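Local coordinates for restriction endonuclease EcoP15I, modification subunit (Escherichia coli, PDB 4ZCF), which binds the DNA site 5'-CAGCAG-3' as a homodimer and methylates its second adenine at N6 with S-adenosyl-L-methionine, and joins the Res subunit for DNA restriction, at the interface of chains A and B. Numbering follows the deposited sequence. Chains: chain A/B, Restriction endonuclease EcoP15I, modification subunit.

The three contacts belong to the dimer of Mod subunits, in which one copy receives the flipped adenine while the other makes most of the sequence-specific DNA contacts. Contact 2 and contact 3 are neighbours, their C-alpha centres about 13 Å apart, and both use the short strand 57-60 of chain A and its antiparallel counterpart 56-59 of chain B. Contact 1, about 28 Å from contact 2 and 27 Å from contact 3, is a separate loop contact. Strand pairing, helix packing and loop insertion thus join the two copies at spaced points, across an interface that departs from exact two-fold symmetry.

Contact 1: the interface of chains A and B. Residues chain A 236-237; chain B 221, 254-258.
The loop residue A:Asn236, just ahead of chain A strand 237-238, enters chain B between loop 254-258 and B:Val221 of strand 220-227. Both chains are Mod subunits of the N(4)/N(6)-methyltransferase family, and the contact lies within the methyltransferase homodimer. A:Asn236 fills most of it, with 113 Å² of its surface hidden by chain B. Its amide nitrogen ND2 donates to the backbone carbonyl O of B:Ile255 at 2.8 Å, a fairly straight bond of 158° at the hydrogen. The acceptor lies close to the amide plane, so the bond helps fix the rotation of the amide, although the donor is tilted 24° out of the carbonyl plane of B:Ile255. Roughly at right angles to the direction of B:Ile255 O, the indole of B:Trp258 offers a face to the asparagine: CB of A:Asn236 sits over its six-membered ring, 3.8 Å from the centroid. The amide is inclined to the indole and does not stack flat on it. CG of A:Asn236 lies anti to its carbonyl carbon (chi1 -59°), which carries the amide toward B:Leu254, whose CD2 is 3.4 Å from OD1. Nearby, CG1 of B:Val221 packs 3.7 Å from CB of A:Asn236, while A:Ile237 runs alongside the indole. A water bridges the two backbones, 2.7 Å from O of A:Asn236 and 2.9 Å from O of B:Trp258.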
loop_
_atom_site.group_PDB
_atom_site.type_symbol
_atom_site.label_atom_id
_atom_site.label_comp_id
_atom_site.label_asym_id
_atom_site.label_seq_id
_atom_site.Cartn_x
_atom_site.Cartn_y
_atom_site.Cartn_z
ATOM N N ASN A 236 -0.869 21.380 27.805
ATOM C CA ASN A 236 0.383 20.642 27.922
ATOM C C ASN A 236 1.038 20.742 26.522
ATOM O O ASN A 236 1.879 21.611 26.311
ATOM C CB ASN A 236 0.095 19.193 28.301
ATOM C CG ASN A 236 -0.662 19.018 29.591
ATOM O OD1 ASN A 236 -1.680 18.337 29.637
ATOM N ND2 ASN A 236 -0.147 19.559 30.680
ATOM N N ILE A 237 0.564 19.942 25.553
ATOM C CA ILE A 237 1.000 20.002 24.148
ATOM C C ILE A 237 -0.057 20.830 23.430
ATOM O O ILE A 237 -1.246 20.671 23.700
ATOM C CB ILE A 237 1.173 18.581 23.482
ATOM C CG1 ILE A 237 2.144 17.684 24.284
ATOM C CG2 ILE A 237 1.561 18.654 21.988
ATOM C CD1 ILE A 237 2.225 16.320 23.844
ATOM N N VAL B 221 -1.141 12.117 26.496
ATOM C CA VAL B 221 -1.023 13.590 26.505
ATOM C C VAL B 221 -1.105 14.118 25.043
ATOM O O VAL B 221 -1.884 15.029 24.743
ATOM C CB VAL B 221 0.231 14.114 27.248
ATOM C CG1 VAL B 221 0.243 15.643 27.261
ATOM C CG2 VAL B 221 0.286 13.580 28.665
ATOM N N LEU B 254 -2.395 15.491 36.460
ATOM C CA LEU B 254 -1.445 16.281 35.675
ATOM C C LEU B 254 -1.782 17.755 35.621
ATOM O O LEU B 254 -2.949 18.124 35.468
ATOM C CB LEU B 254 -1.317 15.708 34.242
ATOM C CG LEU B 254 -0.268 16.332 33.276
ATOM C CD1 LEU B 254 1.167 15.940 33.664
ATOM C CD2 LEU B 254 -0.556 15.946 31.828
ATOM N N ILE B 255 -0.737 18.598 35.683
ATOM C CA ILE B 255 -0.853 20.051 35.572
ATOM C C ILE B 255 -1.581 20.434 34.259
ATOM O O ILE B 255 -1.310 19.848 33.204
ATOM C CB ILE B 255 0.548 20.705 35.733
ATOM C CG1 ILE B 255 0.478 22.237 35.833
ATOM C CG2 ILE B 255 1.576 20.204 34.682
ATOM C CD1 ILE B 255 1.708 22.844 36.453
ATOM N N SER B 256 -2.552 21.370 34.359
ATOM C CA SER B 256 -3.402 21.871 33.264
ATOM C C SER B 256 -2.601 22.421 32.071
ATOM O O SER B 256 -3.030 22.300 30.922
ATOM C CB SER B 256 -4.324 22.962 33.794
ATOM O OG SER B 256 -3.557 24.004 34.379
ATOM N N GLU B 257 -1.457 23.049 32.362
ATOM C CA GLU B 257 -0.597 23.633 31.344
ATOM C C GLU B 257 0.901 23.499 31.578
ATOM O O GLU B 257 1.345 23.453 32.717
ATOM C CB GLU B 257 -1.010 25.085 31.020
ATOM C CG GLU B 257 -0.953 26.059 32.177
ATOM C CD GLU B 257 -1.217 27.488 31.752
ATOM O OE1 GLU B 257 -2.156 28.111 32.303
ATOM O OE2 GLU B 257 -0.526 27.969 30.824
ATOM N N TRP B 258 1.665 23.474 30.476
ATOM C CA TRP B 258 3.123 23.396 30.437
ATOM C C TRP B 258 3.675 24.703 29.899
ATOM O O TRP B 258 3.292 25.133 28.813
ATOM C CB TRP B 258 3.602 22.234 29.550
ATOM C CG TRP B 258 3.409 20.868 30.133
ATOM C CD1 TRP B 258 3.117 20.560 31.428
ATOM C CD2 TRP B 258 3.605 19.622 29.458
ATOM N NE1 TRP B 258 3.067 19.199 31.591
ATOM C CE2 TRP B 258 3.387 18.595 30.404
ATOM C CE3 TRP B 258 3.948 19.269 28.143
ATOM C CZ2 TRP B 258 3.459 17.236 30.066
ATOM C CZ3 TRP B 258 4.021 17.922 27.806
ATOM C CH2 TRP B 258 3.771 16.925 28.757
HETATM O O HOH W 1 2.258 24.290 26.184
#

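Contact 2: the interface of chains A and B. Residues chain A 56-58, 209; chain B 58, 206, 209.
A:Tyr56 and B:Gln206 meet through a hydrogen bond between side chains, in a helix-and-strand patch of the Mod homodimer, with NE2 of the glutamine amide donating to the phenol OH at 3.0 Å. The bond is almost straight, 175° at the hydrogen, and the oxygen lies in the amide plane. The two side chains cross at about a right angle, yet ring and amide are only 24° apart in tilt. CD2 of A:Leu209 approaches the same amide, and the other methyl of this leucine, CD1, meets CD1 of B:Leu209 tip to tip at 3.6 Å. CD1 of B:Leu58 packs against A:Leu209 CD1 at 3.7 Å and reaches CE1 of the tyrosine ring, tying the phenol to the leucine cluster. An alanine in place of B:Gln206 is likely to leave the phenol of A:Tyr56 without this donor and to bare the CD2 side of A:Leu209. Further out, helix 204-215 of each chain supplies Leu209, and that of chain B also carries B:Gln206, whose chain bends at chi2 (76°) to bring the amide to the phenol. Strands 57-60 of chain A and 56-59 of chain B pair antiparallel at Leu58 of both copies, where O of A:Ser57 comes within 3.5 Å of CA of B:Leu58.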
loop_
_atom_site.group_PDB
_atom_site.type_symbol
_atom_site.label_atom_id
_atom_site.label_comp_id
_atom_site.label_asym_id
_atom_site.label_seq_id
_atom_site.Cartn_x
_atom_site.Cartn_y
_atom_site.Cartn_z
ATOM N N TYR A 56 0.042 -11.787 14.891
ATOM C CA TYR A 56 0.128 -10.341 14.698
ATOM C C TYR A 56 -1.116 -9.868 13.990
ATOM O O TYR A 56 -1.282 -10.210 12.826
ATOM C CB TYR A 56 1.422 -9.926 13.939
ATOM C CG TYR A 56 1.492 -8.436 13.721
ATOM C CD1 TYR A 56 1.687 -7.561 14.790
ATOM C CD2 TYR A 56 1.248 -7.886 12.462
ATOM C CE1 TYR A 56 1.656 -6.174 14.605
ATOM C CE2 TYR A 56 1.213 -6.505 12.264
ATOM C CZ TYR A 56 1.408 -5.649 13.337
ATOM O OH TYR A 56 1.379 -4.286 13.111
ATOM N N SER A 57 -2.010 -9.118 14.683
ATOM C CA SER A 57 -3.260 -8.674 14.069
ATOM C C SER A 57 -4.023 -7.556 14.786
ATOM O O SER A 57 -4.150 -7.556 16.018
ATOM C CB SER A 57 -4.203 -9.870 13.915
ATOM O OG SER A 57 -5.354 -9.571 13.139
ATOM N N LEU A 58 -4.638 -6.665 13.986
ATOM C CA LEU A 58 -5.576 -5.652 14.477
ATOM C C LEU A 58 -6.957 -6.348 14.358
ATOM O O LEU A 58 -7.417 -6.680 13.255
ATOM C CB LEU A 58 -5.539 -4.347 13.654
ATOM C CG LEU A 58 -6.584 -3.271 14.025
ATOM C CD1 LEU A 58 -6.220 -2.568 15.339
ATOM C CD2 LEU A 58 -6.742 -2.248 12.910
ATOM N N LEU A 209 -2.944 0.811 10.691
ATOM C CA LEU A 209 -2.946 -0.647 10.859
ATOM C C LEU A 209 -3.957 -1.368 9.957
ATOM O O LEU A 209 -3.608 -2.415 9.401
ATOM C CB LEU A 209 -3.028 -1.090 12.339
ATOM C CG LEU A 209 -1.774 -0.761 13.218
ATOM C CD1 LEU A 209 -1.853 -1.443 14.546
ATOM C CD2 LEU A 209 -0.476 -1.180 12.548
ATOM N N LEU B 58 -4.580 -5.110 19.533
ATOM C CA LEU B 58 -3.442 -5.409 18.707
ATOM C C LEU B 58 -2.829 -6.637 19.381
ATOM O O LEU B 58 -2.250 -6.568 20.473
ATOM C CB LEU B 58 -2.428 -4.265 18.620
ATOM C CG LEU B 58 -1.176 -4.566 17.765
ATOM C CD1 LEU B 58 -1.500 -4.648 16.282
ATOM C CD2 LEU B 58 -0.066 -3.553 18.031
ATOM N N GLN B 206 2.261 0.800 16.384
ATOM C CA GLN B 206 2.500 -0.278 17.340
ATOM C C GLN B 206 2.864 0.289 18.703
ATOM O O GLN B 206 2.256 -0.132 19.699
ATOM C CB GLN B 206 3.554 -1.272 16.802
ATOM C CG GLN B 206 3.132 -1.957 15.491
ATOM C CD GLN B 206 3.239 -1.086 14.237
ATOM O OE1 GLN B 206 3.749 0.044 14.228
ATOM N NE2 GLN B 206 2.780 -1.609 13.133
ATOM N N LEU B 209 -0.371 1.999 20.316
ATOM C CA LEU B 209 -1.303 0.980 20.788
ATOM C C LEU B 209 -0.826 0.203 22.035
ATOM O O LEU B 209 -1.645 -0.059 22.921
ATOM C CB LEU B 209 -1.824 0.081 19.626
ATOM C CG LEU B 209 -2.502 0.818 18.419
ATOM C CD1 LEU B 209 -3.321 -0.120 17.611
ATOM C CD2 LEU B 209 -3.438 1.908 18.860
#

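Contact 3: the interface of chains A and B. Residues chain A 60, 170-172; chain B 53-56.
B:Glu54 sets its carboxylate against the start of chain A helix 171-188, where OE2 accepts from the backbone N of A:His171 at 2.7 Å. This bond, 163° at the hydrogen, uses the syn lone pair of OE2. The carboxylate caps the helix N-terminus, where the helix dipole would probably favour its negative charge. CG of B:Glu54 is anti to its backbone N (chi1 -163°), and a bend at chi2 turns the carboxylate toward the helix. B:Ser55 N steadies it from its own chain, reaching OE1 at 3.0 Å on the anti side, 26° out of the carboxylate plane.

The tight packing continues onto B:Tyr56, whose ring receives CB of A:His171 over one face, 4.0 Å above the plane. The two side chains cross, with imidazole CD2 3.4 Å from ring atom CE1 of the tyrosine. Alongside, A:Trp60 and B:Tyr56 form an antiparallel beta bridge, their CB atoms 3.8 Å apart.

The backbone N and OG of A:Ser172 make weak bonds to OE1 of B:Glu54, while its OG pairs with OG of A:Ser170 at 3.0 Å. Toward B:Lys53 the fit is looser. The B:Lys53 side chain is incompletely modelled, and its backbone O lies 4.2 Å from OG of A:Ser170. By joining a helix cap to strand pairing, the site docks the segment entering strand 56-59 of one Mod subunit onto the other and probably helps hold the methyltransferase dimer together.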
loop_
_atom_site.group_PDB
_atom_site.type_symbol
_atom_site.label_atom_id
_atom_site.label_comp_id
_atom_site.label_asym_id
_atom_site.label_seq_id
_atom_site.Cartn_x
_atom_site.Cartn_y
_atom_site.Cartn_z
ATOM N N TRP A 60 -11.011 -6.470 15.905
ATOM C CA TRP A 60 -12.098 -5.720 16.488
ATOM C C TRP A 60 -13.403 -6.483 16.220
ATOM O O TRP A 60 -13.490 -7.203 15.214
ATOM C CB TRP A 60 -12.102 -4.251 15.959
ATOM C CG TRP A 60 -12.677 -4.059 14.590
ATOM C CD1 TRP A 60 -13.972 -3.787 14.284
ATOM C CD2 TRP A 60 -11.980 -4.152 13.338
ATOM N NE1 TRP A 60 -14.129 -3.693 12.920
ATOM C CE2 TRP A 60 -12.934 -3.953 12.313
ATOM C CE3 TRP A 60 -10.640 -4.397 12.978
ATOM C CZ2 TRP A 60 -12.599 -3.995 10.958
ATOM C CZ3 TRP A 60 -10.302 -4.394 11.630
ATOM C CH2 TRP A 60 -11.271 -4.177 10.639
ATOM N N SER A 170 -16.811 4.014 19.108
ATOM C CA SER A 170 -15.558 3.372 19.498
ATOM C C SER A 170 -14.653 3.127 18.270
ATOM O O SER A 170 -15.081 3.323 17.134
ATOM C CB SER A 170 -15.870 2.053 20.194
ATOM O OG SER A 170 -16.369 1.124 19.247
ATOM N N HIS A 171 -13.417 2.678 18.503
ATOM C CA HIS A 171 -12.450 2.361 17.457
ATOM C C HIS A 171 -12.972 1.249 16.576
ATOM O O HIS A 171 -12.844 1.330 15.355
ATOM C CB HIS A 171 -11.102 1.945 18.071
ATOM C CG HIS A 171 -10.361 3.046 18.762
ATOM N ND1 HIS A 171 -9.831 4.105 18.058
ATOM C CD2 HIS A 171 -9.993 3.155 20.056
ATOM C CE1 HIS A 171 -9.214 4.857 18.952
ATOM N NE2 HIS A 171 -9.285 4.322 20.170
ATOM N N SER A 172 -13.576 0.219 17.181
ATOM C CA SER A 172 -14.165 -0.911 16.452
ATOM C C SER A 172 -15.343 -0.485 15.575
ATOM O O SER A 172 -15.423 -0.942 14.440
ATOM C CB SER A 172 -14.536 -2.054 17.391
ATOM O OG SER A 172 -15.327 -1.628 18.481
ATOM N N LYS B 53 -18.355 0.547 24.914
ATOM C CA LYS B 53 -18.777 -0.291 23.789
ATOM C C LYS B 53 -17.542 -0.774 22.996
ATOM O O LYS B 53 -17.670 -1.609 22.088
ATOM C CB LYS B 53 -19.749 0.469 22.896
ATOM N N GLU B 54 -16.333 -0.287 23.398
ATOM C CA GLU B 54 -15.021 -0.602 22.820
ATOM C C GLU B 54 -14.700 -2.083 22.871
ATOM O O GLU B 54 -14.907 -2.727 23.897
ATOM C CB GLU B 54 -13.909 0.231 23.505
ATOM C CG GLU B 54 -12.585 0.298 22.756
ATOM C CD GLU B 54 -12.687 0.634 21.284
ATOM O OE1 GLU B 54 -12.864 -0.302 20.474
ATOM O OE2 GLU B 54 -12.638 1.834 20.945
ATOM N N SER B 55 -14.216 -2.622 21.756
ATOM C CA SER B 55 -13.864 -4.030 21.596
ATOM C C SER B 55 -12.844 -4.149 20.477
ATOM O O SER B 55 -13.203 -4.428 19.327
ATOM C CB SER B 55 -15.103 -4.864 21.280
ATOM O OG SER B 55 -14.756 -6.221 21.051
ATOM N N TYR B 56 -11.569 -3.886 20.805
ATOM C CA TYR B 56 -10.468 -3.938 19.849
ATOM C C TYR B 56 -9.153 -4.257 20.562
ATOM O O TYR B 56 -9.008 -4.005 21.773
ATOM C CB TYR B 56 -10.381 -2.637 18.995
ATOM C CG TYR B 56 -9.414 -1.575 19.484
ATOM C CD1 TYR B 56 -9.670 -0.850 20.646
ATOM C CD2 TYR B 56 -8.255 -1.272 18.771
ATOM C CE1 TYR B 56 -8.779 0.119 21.111
ATOM C CE2 TYR B 56 -7.359 -0.294 19.221
ATOM C CZ TYR B 56 -7.631 0.406 20.390
ATOM O OH TYR B 56 -6.770 1.379 20.861
#